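Metal-dependent phosphohydrolase, HDOD domain-containing (Geobacter sulfurreducens, PDB 3HC1) is of unknown function but binds two iron ions in an HD-type site and is probably a metal-dependent phosphohydrolase. Local coordinates at residues R12-M20 with F189-L200; D42-A51 with V86-R95. All coordinates share one frame; numbering follows the deposited sequence.

Contact 1: residues R12-M20 with F189-L200; sequences RLTLAREFM and FGTSHCEVGFAL. With FE (Fe (III) ion), chain B.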
loop_
_atom_site.group_PDB
_atom_site.type_symbol
_atom_site.label_atom_id
_atom_site.label_comp_id
_atom_site.label_asym_id
_atom_site.label_seq_id
_atom_site.Cartn_x
_atom_site.Cartn_y
_atom_site.Cartn_z
ATOM N N ARG A 12 -3.019 8.229 -21.176
ATOM C CA ARG A 12 -2.189 7.388 -20.300
ATOM C C ARG A 12 -2.924 6.124 -19.860
ATOM O O ARG A 12 -2.300 5.073 -19.737
ATOM C CB ARG A 12 -1.715 8.209 -19.087
ATOM C CG ARG A 12 -0.577 9.173 -19.413
ATOM C CD ARG A 12 -0.756 10.508 -18.739
ATOM N NE ARG A 12 -1.050 10.339 -17.324
ATOM C CZ ARG A 12 -1.873 11.106 -16.605
ATOM N NH1 ARG A 12 -2.510 12.132 -17.148
ATOM N NH2 ARG A 12 -2.067 10.831 -15.314
ATOM N N LEU A 13 -4.238 6.216 -19.608
ATOM C CA LEU A 13 -5.016 5.021 -19.228
ATOM C C LEU A 13 -5.143 4.072 -20.419
ATOM O O LEU A 13 -4.950 2.881 -20.250
ATOM C CB LEU A 13 -6.388 5.365 -18.615
ATOM C CG LEU A 13 -6.384 5.908 -17.186
ATOM C CD1 LEU A 13 -7.761 6.478 -16.840
ATOM C CD2 LEU A 13 -5.991 4.835 -16.172
ATOM N N THR A 14 -5.374 4.606 -21.634
ATOM C CA THR A 14 -5.404 3.765 -22.844
ATOM C C THR A 14 -4.071 3.059 -23.039
ATOM O O THR A 14 -4.028 1.863 -23.257
ATOM C CB THR A 14 -5.772 4.595 -24.116
ATOM O OG1 THR A 14 -7.127 5.023 -24.005
ATOM C CG2 THR A 14 -5.627 3.784 -25.360
ATOM N N LEU A 15 -2.975 3.808 -22.937
ATOM C CA LEU A 15 -1.629 3.222 -23.068
ATOM C C LEU A 15 -1.409 2.157 -21.986
ATOM O O LEU A 15 -0.844 1.107 -22.265
ATOM C CB LEU A 15 -0.545 4.312 -22.996
ATOM C CG LEU A 15 -0.388 5.184 -24.232
ATOM C CD1 LEU A 15 0.542 6.353 -23.907
ATOM C CD2 LEU A 15 0.119 4.341 -25.441
ATOM N N ALA A 16 -1.854 2.437 -20.762
ATOM C CA ALA A 16 -1.777 1.443 -19.690
ATOM C C ALA A 16 -2.528 0.157 -20.081
ATOM O O ALA A 16 -1.975 -0.953 -19.917
ATOM C CB ALA A 16 -2.298 2.006 -18.300
ATOM N N ARG A 17 -3.757 0.280 -20.595
ATOM C CA ARG A 17 -4.484 -0.969 -20.990
ATOM C C ARG A 17 -3.770 -1.714 -22.098
ATOM O O ARG A 17 -3.584 -2.916 -22.001
ATOM C CB ARG A 17 -5.943 -0.745 -21.314
ATOM C CG ARG A 17 -6.730 -0.386 -20.070
ATOM C CD ARG A 17 -8.195 -0.199 -20.420
ATOM N NE ARG A 17 -8.356 0.742 -21.529
ATOM C CZ ARG A 17 -8.611 2.047 -21.437
ATOM N NH1 ARG A 17 -8.754 2.667 -20.271
ATOM N NH2 ARG A 17 -8.727 2.751 -22.552
ATOM N N GLU A 18 -3.239 -0.998 -23.083
ATOM C CA GLU A 18 -2.455 -1.678 -24.149
ATOM C C GLU A 18 -1.196 -2.344 -23.603
ATOM O O GLU A 18 -0.813 -3.451 -24.025
ATOM C CB GLU A 18 -2.040 -0.685 -25.237
ATOM C CG GLU A 18 -3.196 0.127 -25.849
ATOM C CD GLU A 18 -4.079 -0.675 -26.827
ATOM O OE1 GLU A 18 -3.819 -1.884 -27.044
ATOM O OE2 GLU A 18 -5.036 -0.075 -27.374
ATOM N N PHE A 19 -0.547 -1.689 -22.647
ATOM C CA PHE A 19 0.623 -2.279 -21.968
ATOM C C PHE A 19 0.253 -3.626 -21.283
ATOM O O PHE A 19 1.075 -4.528 -21.194
ATOM C CB PHE A 19 1.147 -1.286 -20.901
ATOM C CG PHE A 19 2.581 -1.495 -20.484
ATOM C CD1 PHE A 19 3.630 -1.078 -21.308
ATOM C CD2 PHE A 19 2.888 -2.012 -19.246
ATOM C CE1 PHE A 19 4.975 -1.210 -20.911
ATOM C CE2 PHE A 19 4.229 -2.148 -18.844
ATOM C CZ PHE A 19 5.267 -1.742 -19.690
HETATM N N MSE A 20 -0.959 -3.744 -20.755
HETATM C CA MSE A 20 -1.350 -5.031 -20.152
HETATM C C MSE A 20 -1.801 -6.110 -21.202
HETATM O O MSE A 20 -1.531 -7.295 -21.031
HETATM C CB MSE A 20 -2.427 -4.798 -19.141
HETATM C CG MSE A 20 -1.890 -4.190 -17.919
HETATM SE SE MSE A 20 -3.357 -3.526 -16.896
HETATM C CE MSE A 20 -4.373 -4.889 -16.601
ATOM N N PHE A 189 7.410 4.538 -21.636
ATOM C CA PHE A 189 6.134 3.890 -21.981
ATOM C C PHE A 189 4.975 4.852 -22.281
ATOM O O PHE A 189 3.922 4.400 -22.685
ATOM C CB PHE A 189 5.689 2.983 -20.850
ATOM C CG PHE A 189 6.751 2.059 -20.334
ATOM C CD1 PHE A 189 7.624 1.417 -21.190
ATOM C CD2 PHE A 189 6.837 1.789 -18.973
ATOM C CE1 PHE A 189 8.587 0.560 -20.692
ATOM C CE2 PHE A 189 7.789 0.928 -18.475
ATOM C CZ PHE A 189 8.667 0.312 -19.346
ATOM N N GLY A 190 5.123 6.156 -22.041
ATOM C CA GLY A 190 3.963 7.101 -22.101
ATOM C C GLY A 190 2.841 6.923 -21.075
ATOM O O GLY A 190 1.769 7.505 -21.195
ATOM N N THR A 191 3.083 6.108 -20.062
ATOM C CA THR A 191 2.119 5.858 -18.990
ATOM C C THR A 191 2.947 5.408 -17.798
ATOM O O THR A 191 4.132 5.133 -17.951
ATOM C CB THR A 191 1.053 4.803 -19.385
ATOM O OG1 THR A 191 -0.008 4.825 -18.420
ATOM C CG2 THR A 191 1.629 3.375 -19.456
ATOM N N SER A 192 2.346 5.317 -16.608
ATOM C CA SER A 192 3.085 4.862 -15.432
ATOM C C SER A 192 2.378 3.731 -14.661
ATOM O O SER A 192 1.254 3.316 -14.994
ATOM C CB SER A 192 3.331 6.061 -14.511
ATOM O OG SER A 192 2.253 6.208 -13.585
ATOM N N HIS A 193 3.030 3.272 -13.599
ATOM C CA HIS A 193 2.439 2.278 -12.700
ATOM C C HIS A 193 1.147 2.764 -12.026
ATOM O O HIS A 193 0.361 1.913 -11.550
ATOM C CB HIS A 193 3.421 1.807 -11.626
ATOM C CG HIS A 193 3.783 2.867 -10.638
ATOM N ND1 HIS A 193 4.614 3.928 -10.953
ATOM C CD2 HIS A 193 3.378 3.068 -9.366
ATOM C CE1 HIS A 193 4.738 4.703 -9.893
ATOM N NE2 HIS A 193 4.019 4.191 -8.911
ATOM N N CYS A 194 0.944 4.081 -11.936
ATOM C CA CYS A 194 -0.336 4.657 -11.489
ATOM C C CYS A 194 -1.466 4.215 -12.389
ATOM O O CYS A 194 -2.450 3.656 -11.944
ATOM C CB CYS A 194 -0.294 6.159 -11.441
ATOM S SG CYS A 194 0.914 6.828 -10.271
ATOM N N GLU A 195 -1.310 4.401 -13.683
ATOM C CA GLU A 195 -2.342 4.005 -14.632
ATOM C C GLU A 195 -2.469 2.514 -14.858
ATOM O O GLU A 195 -3.588 1.970 -14.943
ATOM C CB GLU A 195 -2.059 4.717 -15.956
ATOM C CG GLU A 195 -2.186 6.209 -15.808
ATOM C CD GLU A 195 -0.882 6.907 -15.439
ATOM O OE1 GLU A 195 0.137 6.270 -15.129
ATOM O OE2 GLU A 195 -0.907 8.117 -15.469
ATOM N N VAL A 196 -1.317 1.834 -14.948
ATOM C CA VAL A 196 -1.317 0.402 -15.014
ATOM C C VAL A 196 -1.946 -0.181 -13.772
ATOM O O VAL A 196 -2.721 -1.115 -13.890
ATOM C CB VAL A 196 0.130 -0.183 -15.209
ATOM C CG1 VAL A 196 0.196 -1.741 -15.179
ATOM C CG2 VAL A 196 0.645 0.293 -16.571
ATOM N N GLY A 197 -1.596 0.339 -12.590
ATOM C CA GLY A 197 -2.154 -0.212 -11.328
ATOM C C GLY A 197 -3.656 0.006 -11.281
ATOM O O GLY A 197 -4.427 -0.838 -10.772
ATOM N N PHE A 198 -4.067 1.152 -11.783
ATOM C CA PHE A 198 -5.541 1.475 -11.850
ATOM C C PHE A 198 -6.268 0.462 -12.743
ATOM O O PHE A 198 -7.272 -0.145 -12.333
ATOM C CB PHE A 198 -5.712 2.904 -12.364
ATOM C CG PHE A 198 -7.126 3.338 -12.511
ATOM C CD1 PHE A 198 -7.796 3.945 -11.428
ATOM C CD2 PHE A 198 -7.790 3.156 -13.725
ATOM C CE1 PHE A 198 -9.094 4.408 -11.600
ATOM C CE2 PHE A 198 -9.123 3.564 -13.890
ATOM C CZ PHE A 198 -9.763 4.176 -12.811
ATOM N N ALA A 199 -5.722 0.251 -13.942
ATOM C CA ALA A 199 -6.294 -0.687 -14.921
ATOM C C ALA A 199 -6.368 -2.077 -14.312
ATOM O O ALA A 199 -7.308 -2.793 -14.536
ATOM C CB ALA A 199 -5.430 -0.760 -16.182
ATOM N N LEU A 200 -5.345 -2.450 -13.544
ATOM C CA LEU A 200 -5.280 -3.751 -12.878
ATOM C C LEU A 200 -6.280 -3.935 -11.763
ATOM O O LEU A 200 -7.044 -4.911 -11.725
ATOM C CB LEU A 200 -3.832 -4.071 -12.397
ATOM C CG LEU A 200 -3.579 -5.493 -11.856
ATOM C CD1 LEU A 200 -3.894 -6.618 -12.839
ATOM C CD2 LEU A 200 -2.153 -5.603 -11.361
HETATM FE FE FE B . 4.145 4.691 -6.672
HETATM O O HOH W 1 4.350 5.208 -4.865
#
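Ala16 packs its methyl against the first turn of helix 193-203, where a capping box formed by Ser192 and Glu195 starts the helix that carries the iron ligand His193 of this HDOD protein. The segment axes approach to 8.4 Å, and the small Ala16 CB lies 3.5 Å from Val196 N. Beside it Thr191 OG1, anti to its own backbone N (chi1 -167°), donates to Arg12 O at 2.7 Å; Ala16 N reaches that oxygen from the opposite face of the carbonyl. Glu195, bent at chi2, divides its carboxylate: OE1 accepts from Ser192 N and OG, while Arg12 grips OE2 side-on with both NE, at 2.9 Å, and NH2. NE comes from above the carboxylate plane and NH2 nearly along the C-O axis, the two group planes 88° apart. Phe19 CE1 lies over one face of the Phe189 ring, 3.7 Å from CD1, in an oblique pair with planes at 44°. The SE of selenomethionine Met20 rests 3.5 Å from Ala199 CB, and Phe158 of helix 154-162 backs both Met20 and Val196.

The solvent side is looser. Exposed Arg17 meets Ala199 alone across the contact, CG to CB at 4.1 Å, and turns its guanidinium to Glu10. Leu15, otherwise exposed, makes one close local touch: its CD1 lies 3.2 Å from Gly190 O.

Contact 2: residues D42-A51 with V86-R95; sequences DPDVAIDEVA and VIYLGLDLLR
Arg95 reaches from helix 82-108 to the backbone of the loop before helix 47-54, and its NH2 donates to Asp42 O at 2.9 Å. The bond is nearly straight, 164° at the hydrogen, and lies in both the carbonyl plane and the guanidinium plane. NH1 adds a weak bond to the same oxygen and forms a long, weak salt bridge with Asp92 OD1, one turn back on its own helix. The Arg95 chain is extended from CG to NE, which carries the charged end beyond its own helix to the loop. Leu91 CG lies over one guanidinium face, 3.7 Å above the plane, while Val45 CG2 meets the edge, 3.2 Å from NH2.

From this polar corner the contact passes into aliphatic packing. Leu91 CD2 sits beside two loop carbonyls, 3.6 Å from both Pro43 O and Val45 O, and its other methyl, CD1, touches Val50 CG2, the two side chains crossing at about a right angle. Ile47 then enters as a knob into the hole made by Val86, Gly90, Leu91 and Leu94. With CG1 anti to the backbone N (chi1 -163°), its CD1 comes 3.3 Å from Val86 O and lies close to Leu91 N, at the kink where the N atoms of Leu91 and Asp92 lack bonds to the preceding turn. Leu94 CD2 meets Ile47 CG1 at 3.9 Å, and Val64 of helix 58-69 backs Leu94. At the far end Ala51 CB touches Val86 CG2 at 3.7 Å.

The segment axes cross at 80°. Because the direct polar link ends on a main-chain oxygen, it probably helps to hold the loop at Asp42; that residue's carboxylate, not in contact with the guanidinium, may still add a longer-range attraction.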
loop_
_atom_site.group_PDB
_atom_site.type_symbol
_atom_site.label_atom_id
_atom_site.label_comp_id
_atom_site.label_asym_id
_atom_site.label_seq_id
_atom_site.Cartn_x
_atom_site.Cartn_y
_atom_site.Cartn_z
ATOM N N ASP A 42 -18.510 -2.872 6.685
ATOM C CA ASP A 42 -19.566 -3.565 7.428
ATOM C C ASP A 42 -19.095 -3.813 8.889
ATOM O O ASP A 42 -18.299 -4.729 9.137
ATOM C CB ASP A 42 -19.919 -4.893 6.716
ATOM C CG ASP A 42 -19.902 -4.775 5.181
ATOM O OD1 ASP A 42 -19.441 -3.734 4.663
ATOM O OD2 ASP A 42 -20.334 -5.722 4.485
ATOM N N PRO A 43 -19.589 -3.014 9.863
ATOM C CA PRO A 43 -19.127 -3.293 11.239
ATOM C C PRO A 43 -19.653 -4.614 11.875
ATOM O O PRO A 43 -19.049 -5.118 12.830
ATOM C CB PRO A 43 -19.635 -2.076 12.042
ATOM C CG PRO A 43 -20.521 -1.253 11.081
ATOM C CD PRO A 43 -20.722 -2.064 9.851
ATOM N N ASP A 44 -20.750 -5.162 11.348
ATOM C CA ASP A 44 -21.458 -6.274 12.004
ATOM C C ASP A 44 -21.286 -7.618 11.311
ATOM O O ASP A 44 -22.227 -8.403 11.253
ATOM C CB ASP A 44 -22.951 -5.946 12.139
ATOM C CG ASP A 44 -23.188 -4.565 12.722
ATOM O OD1 ASP A 44 -22.562 -4.234 13.757
ATOM O OD2 ASP A 44 -23.981 -3.802 12.129
ATOM N N VAL A 45 -20.088 -7.892 10.804
ATOM C CA VAL A 45 -19.773 -9.224 10.286
ATOM C C VAL A 45 -19.298 -10.115 11.460
ATOM O O VAL A 45 -18.625 -9.645 12.386
ATOM C CB VAL A 45 -18.732 -9.159 9.157
ATOM C CG1 VAL A 45 -18.438 -10.547 8.621
ATOM C CG2 VAL A 45 -19.227 -8.214 8.049
ATOM N N ALA A 46 -19.689 -11.388 11.432
ATOM C CA ALA A 46 -19.334 -12.343 12.473
ATOM C C ALA A 46 -17.870 -12.744 12.330
ATOM O O ALA A 46 -17.447 -13.209 11.270
ATOM C CB ALA A 46 -20.230 -13.576 12.393
ATOM N N ILE A 47 -17.106 -12.569 13.408
ATOM C CA ILE A 47 -15.663 -12.813 13.378
ATOM C C ILE A 47 -15.361 -14.268 12.994
ATOM O O ILE A 47 -14.455 -14.539 12.191
ATOM C CB ILE A 47 -14.961 -12.345 14.714
ATOM C CG1 ILE A 47 -13.440 -12.219 14.534
ATOM C CG2 ILE A 47 -15.319 -13.247 15.901
ATOM C CD1 ILE A 47 -12.762 -11.462 15.666
ATOM N N ASP A 48 -16.164 -15.192 13.523
ATOM C CA ASP A 48 -15.979 -16.613 13.263
ATOM C C ASP A 48 -16.209 -16.974 11.820
ATOM O O ASP A 48 -15.628 -17.937 11.344
ATOM C CB ASP A 48 -16.878 -17.448 14.173
ATOM C CG ASP A 48 -16.488 -17.313 15.618
ATOM O OD1 ASP A 48 -15.272 -17.396 15.905
ATOM O OD2 ASP A 48 -17.386 -17.098 16.453
ATOM N N GLU A 49 -17.022 -16.196 11.113
ATOM C CA GLU A 49 -17.165 -16.393 9.664
ATOM C C GLU A 49 -15.870 -16.071 8.975
ATOM O O GLU A 49 -15.422 -16.837 8.117
ATOM C CB GLU A 49 -18.287 -15.548 9.089
ATOM C CG GLU A 49 -19.640 -16.007 9.588
ATOM C CD GLU A 49 -20.733 -15.036 9.265
ATOM O OE1 GLU A 49 -20.494 -14.129 8.427
ATOM O OE2 GLU A 49 -21.825 -15.186 9.855
ATOM N N VAL A 50 -15.256 -14.958 9.372
ATOM C CA VAL A 50 -13.947 -14.560 8.821
ATOM C C VAL A 50 -12.878 -15.632 9.160
ATOM O O VAL A 50 -12.148 -16.124 8.273
ATOM C CB VAL A 50 -13.520 -13.168 9.346
ATOM C CG1 VAL A 50 -12.193 -12.738 8.746
ATOM C CG2 VAL A 50 -14.609 -12.141 9.059
ATOM N N ALA A 51 -12.821 -15.991 10.447
ATOM C CA ALA A 51 -11.943 -17.037 10.962
ATOM C C ALA A 51 -12.110 -18.332 10.186
ATOM O O ALA A 51 -11.132 -19.009 9.844
ATOM C CB ALA A 51 -12.244 -17.295 12.454
ATOM N N VAL A 86 -8.163 -14.486 16.884
ATOM C CA VAL A 86 -9.557 -14.005 16.849
ATOM C C VAL A 86 -9.961 -13.214 18.118
ATOM O O VAL A 86 -10.503 -12.092 18.045
ATOM C CB VAL A 86 -10.512 -15.178 16.616
ATOM C CG1 VAL A 86 -11.982 -14.818 17.001
ATOM C CG2 VAL A 86 -10.372 -15.661 15.163
ATOM N N ILE A 87 -9.646 -13.804 19.265
ATOM C CA ILE A 87 -10.025 -13.261 20.559
ATOM C C ILE A 87 -9.277 -11.974 20.776
ATOM O O ILE A 87 -9.875 -11.005 21.229
ATOM C CB ILE A 87 -9.713 -14.244 21.722
ATOM C CG1 ILE A 87 -10.585 -15.502 21.638
ATOM C CG2 ILE A 87 -9.950 -13.595 23.075
ATOM C CD1 ILE A 87 -10.119 -16.609 22.576
ATOM N N TYR A 88 -7.990 -11.957 20.425
ATOM C CA TYR A 88 -7.124 -10.842 20.779
ATOM C C TYR A 88 -7.081 -9.721 19.763
ATOM O O TYR A 88 -7.019 -8.568 20.157
ATOM C CB TYR A 88 -5.716 -11.334 21.183
ATOM C CG TYR A 88 -5.731 -11.913 22.610
ATOM C CD1 TYR A 88 -6.383 -13.123 22.887
ATOM C CD2 TYR A 88 -5.169 -11.202 23.695
ATOM C CE1 TYR A 88 -6.425 -13.634 24.180
ATOM C CE2 TYR A 88 -5.207 -11.712 24.996
ATOM C CZ TYR A 88 -5.835 -12.932 25.230
ATOM O OH TYR A 88 -5.926 -13.469 26.511
ATOM N N LEU A 89 -7.158 -10.019 18.472
ATOM C CA LEU A 89 -7.096 -8.962 17.447
ATOM C C LEU A 89 -8.432 -8.258 17.242
ATOM O O LEU A 89 -8.470 -7.060 16.989
ATOM C CB LEU A 89 -6.623 -9.523 16.103
ATOM C CG LEU A 89 -5.121 -9.595 15.780
ATOM C CD1 LEU A 89 -4.292 -10.262 16.859
ATOM C CD2 LEU A 89 -4.916 -10.329 14.439
ATOM N N GLY A 90 -9.528 -9.001 17.334
ATOM C CA GLY A 90 -10.836 -8.495 16.916
ATOM C C GLY A 90 -10.966 -8.414 15.392
ATOM O O GLY A 90 -10.014 -8.672 14.637
ATOM N N LEU A 91 -12.166 -8.040 14.952
ATOM C CA LEU A 91 -12.594 -8.185 13.558
ATOM C C LEU A 91 -11.708 -7.385 12.597
ATOM O O LEU A 91 -11.234 -7.928 11.604
ATOM C CB LEU A 91 -14.066 -7.761 13.410
ATOM C CG LEU A 91 -14.748 -7.663 12.037
ATOM C CD1 LEU A 91 -14.824 -9.025 11.347
ATOM C CD2 LEU A 91 -16.121 -7.027 12.183
ATOM N N ASP A 92 -11.462 -6.113 12.905
ATOM C CA ASP A 92 -10.684 -5.276 11.983
ATOM C C ASP A 92 -9.214 -5.701 11.829
ATOM O O ASP A 92 -8.727 -5.868 10.689
ATOM C CB ASP A 92 -10.800 -3.794 12.363
ATOM C CG ASP A 92 -12.209 -3.259 12.208
ATOM O OD1 ASP A 92 -13.087 -3.968 11.665
ATOM O OD2 ASP A 92 -12.442 -2.121 12.645
ATOM N N LEU A 93 -8.500 -5.883 12.940
ATOM C CA LEU A 93 -7.117 -6.341 12.853
ATOM C C LEU A 93 -7.024 -7.761 12.250
ATOM O O LEU A 93 -6.043 -8.086 11.559
ATOM C CB LEU A 93 -6.394 -6.234 14.186
ATOM C CG LEU A 93 -6.110 -4.806 14.688
ATOM C CD1 LEU A 93 -5.669 -4.777 16.166
ATOM C CD2 LEU A 93 -5.085 -4.110 13.814
ATOM N N LEU A 94 -8.034 -8.608 12.476
ATOM C CA LEU A 94 -8.016 -9.914 11.819
ATOM C C LEU A 94 -8.156 -9.805 10.266
ATOM O O LEU A 94 -7.409 -10.469 9.557
ATOM C CB LEU A 94 -9.051 -10.871 12.385
ATOM C CG LEU A 94 -9.035 -12.327 11.873
ATOM C CD1 LEU A 94 -7.743 -13.008 12.223
ATOM C CD2 LEU A 94 -10.236 -13.095 12.438
ATOM N N ARG A 95 -9.123 -9.029 9.782
ATOM C CA ARG A 95 -9.272 -8.723 8.339
ATOM C C ARG A 95 -7.947 -8.185 7.790
ATOM O O ARG A 95 -7.495 -8.578 6.724
ATOM C CB ARG A 95 -10.367 -7.680 8.083
ATOM C CG ARG A 95 -11.870 -8.143 8.172
ATOM C CD ARG A 95 -12.768 -6.891 8.415
ATOM N NE ARG A 95 -14.162 -7.105 8.074
ATOM C CZ ARG A 95 -15.187 -6.331 8.450
ATOM N NH1 ARG A 95 -15.012 -5.241 9.201
ATOM N NH2 ARG A 95 -16.422 -6.662 8.086
#

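Contact 1 and contact 2 lie on opposite sides of the chain's centre, with centres 35 Å apart and nearest atoms about 19 Å apart, so neither touches the other. Along the chain, contact 2 is nested inside the loop closed by contact 1. Segment 189-200 supplies His193, whose NE2 binds one iron at 2.3 Å alongside Asp153, His217, His218 and Glu249; Asp153 and Glu249 also bind the second iron. Contact 1 is thus related to the iron through helix 193-203, although His193 itself does not touch 12-20. By contrast, contact 2 lies away from the iron ligands and joins helix 47-54 and the loop before it to helix 82-108.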